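Local coordinates for protein 1-Cys peroxiredoxin (Vibrio vulnificus MO6-24/O, PDB 5K2I) that probably reduces hydrogen peroxide as a 1-Cys peroxiredoxin of the thioredoxin-like superfamily, and has been implicated in scavenging peroxides and nitric oxide, at residues I57-Q62 with S148-I153. Numbering follows the deposited sequence.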
loop_
_atom_site.group_PDB
_atom_site.type_symbol
_atom_site.label_atom_id
_atom_site.label_comp_id
_atom_site.label_asym_id
_atom_site.label_seq_id
_atom_site.Cartn_x
_atom_site.Cartn_y
_atom_site.Cartn_z
ATOM N N ILE A 57 -17.203 -8.838 -0.878
ATOM C CA ILE A 57 -18.328 -9.286 -0.063
ATOM C C ILE A 57 -19.494 -8.317 -0.198
ATOM O O ILE A 57 -20.631 -8.721 -0.484
ATOM C CB ILE A 57 -17.925 -9.433 1.416
ATOM C CG1 ILE A 57 -17.089 -10.699 1.601
ATOM C CG2 ILE A 57 -19.153 -9.512 2.305
ATOM C CD1 ILE A 57 -16.456 -10.824 2.991
ATOM N N VAL A 58 -19.228 -7.027 -0.027
ATOM C CA VAL A 58 -20.337 -6.086 -0.045
ATOM C C VAL A 58 -20.827 -5.811 -1.464
ATOM O O VAL A 58 -21.977 -5.437 -1.647
ATOM C CB VAL A 58 -19.985 -4.747 0.663
ATOM C CG1 VAL A 58 -19.734 -4.984 2.154
ATOM C CG2 VAL A 58 -18.791 -4.063 0.004
ATOM N N LEU A 59 -19.980 -6.017 -2.475
ATOM C CA LEU A 59 -20.424 -5.814 -3.863
ATOM C C LEU A 59 -20.939 -7.093 -4.531
ATOM O O LEU A 59 -21.329 -7.053 -5.694
ATOM C CB LEU A 59 -19.299 -5.234 -4.728
ATOM C CG LEU A 59 -19.055 -3.724 -4.720
ATOM C CD1 LEU A 59 -18.261 -3.296 -5.956
ATOM C CD2 LEU A 59 -20.351 -2.947 -4.614
ATOM N N ALA A 60 -20.946 -8.209 -3.808
ATOM C CA ALA A 60 -21.290 -9.497 -4.413
ATOM C C ALA A 60 -22.673 -9.485 -5.059
ATOM O O ALA A 60 -22.843 -9.976 -6.173
ATOM C CB ALA A 60 -21.203 -10.605 -3.381
ATOM N N ASP A 61 -23.663 -8.915 -4.376
ATOM C CA ASP A 61 -25.009 -8.869 -4.943
ATOM C C ASP A 61 -25.068 -8.081 -6.258
ATOM O O ASP A 61 -25.723 -8.510 -7.220
ATOM C CB ASP A 61 -25.998 -8.271 -3.937
ATOM C CG ASP A 61 -26.446 -9.272 -2.895
ATOM O OD1 ASP A 61 -26.251 -10.490 -3.113
ATOM O OD2 ASP A 61 -27.011 -8.845 -1.862
ATOM N N GLN A 62 -24.379 -6.944 -6.303
ATOM C CA GLN A 62 -24.383 -6.100 -7.492
ATOM C C GLN A 62 -23.633 -6.778 -8.630
ATOM O O GLN A 62 -24.024 -6.660 -9.789
ATOM C CB GLN A 62 -23.770 -4.738 -7.187
ATOM C CG GLN A 62 -24.703 -3.810 -6.434
ATOM C CD GLN A 62 -23.981 -2.606 -5.883
ATOM O OE1 GLN A 62 -23.816 -1.595 -6.566
ATOM N NE2 GLN A 62 -23.548 -2.706 -4.634
ATOM N N SER A 148 -7.376 0.771 -8.260
ATOM C CA SER A 148 -8.516 0.007 -8.743
ATOM C C SER A 148 -9.081 -0.842 -7.604
ATOM O O SER A 148 -8.415 -1.049 -6.587
ATOM C CB SER A 148 -8.111 -0.866 -9.927
ATOM O OG SER A 148 -6.831 -1.429 -9.696
ATOM N N ASN A 149 -10.305 -1.332 -7.782
ATOM C CA ASN A 149 -11.026 -2.012 -6.710
ATOM C C ASN A 149 -12.185 -2.849 -7.254
ATOM O O ASN A 149 -12.312 -3.035 -8.466
ATOM C CB ASN A 149 -11.532 -0.965 -5.718
ATOM C CG ASN A 149 -12.288 0.167 -6.410
ATOM O OD1 ASN A 149 -12.971 -0.053 -7.410
ATOM N ND2 ASN A 149 -12.157 1.387 -5.886
ATOM N N ALA A 150 -13.050 -3.341 -6.371
ATOM C CA ALA A 150 -14.197 -4.122 -6.830
ATOM C C ALA A 150 -15.132 -3.269 -7.690
ATOM O O ALA A 150 -15.728 -3.770 -8.637
ATOM C CB ALA A 150 -14.951 -4.719 -5.644
ATOM N N GLU A 151 -15.240 -1.974 -7.381
ATOM C CA GLU A 151 -16.059 -1.072 -8.198
ATOM C C GLU A 151 -15.538 -0.965 -9.626
ATOM O O GLU A 151 -16.325 -0.806 -10.559
ATOM C CB GLU A 151 -16.128 0.335 -7.589
ATOM C CG GLU A 151 -16.995 0.451 -6.349
ATOM C CD GLU A 151 -18.499 0.484 -6.631
ATOM O OE1 GLU A 151 -18.921 0.565 -7.809
ATOM O OE2 GLU A 151 -19.269 0.436 -5.649
ATOM N N THR A 152 -14.220 -1.029 -9.794
ATOM C CA THR A 152 -13.624 -1.005 -11.127
ATOM C C THR A 152 -14.126 -2.198 -11.926
ATOM O O THR A 152 -14.459 -2.073 -13.103
ATOM C CB THR A 152 -12.090 -1.042 -11.079
ATOM O OG1 THR A 152 -11.623 -0.173 -10.042
ATOM C CG2 THR A 152 -11.497 -0.605 -12.419
ATOM N N ILE A 153 -14.181 -3.353 -11.272
ATOM C CA ILE A 153 -14.668 -4.569 -11.911
ATOM C C ILE A 153 -16.160 -4.454 -12.229
ATOM O O ILE A 153 -16.597 -4.788 -13.330
ATOM C CB ILE A 153 -14.400 -5.803 -11.017
ATOM C CG1 ILE A 153 -12.894 -6.101 -10.949
ATOM C CG2 ILE A 153 -15.190 -7.022 -11.503
ATOM C CD1 ILE A 153 -12.282 -6.561 -12.267
HETATM O O HOH W 1 -21.873 0.285 -5.265
#
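Leu-59 reaches from helix 53-65 to the first turn of helix 150-156, and its CD1 methyl carries most of the contact. Leu-59 CD1 lies 3.6 Å from Ala-150 CB and equally close to Glu-151 N, so one methyl packs on both a small side chain and the backbone of the turn. Leu-59 CD2 adds an approach to the carboxylate of Glu-151, 3.7 Å from OE2. Glu-151 crosses the leucine at about a right angle: chi1 leaves CG near CD1 of Leu-59, and the bend at chi2 (-77°) swings CD and the carboxylate toward the end of the leucine. At the exposed margin a water donates to Glu-151 OE2 (2.6 Å) and to Gln-62 OE1, a water bridge beside the buried leucine-alanine pair. The receiving turn is itself fixed by a capping box, in which Thr-152 N donates to Asn-149 OD1 (2.9 Å) and Asn-149 N to Thr-152 OG1. Asn-149 ND2 also bonds Glu-50 OE1, tying the cap to the segment leading into helix 53-65. Ile-153 continues the apolar packing onto Tyr-56 and Leu-63. The arrangement is a helix-helix contact beside the central sheet of a thioredoxin-like peroxiredoxin fold.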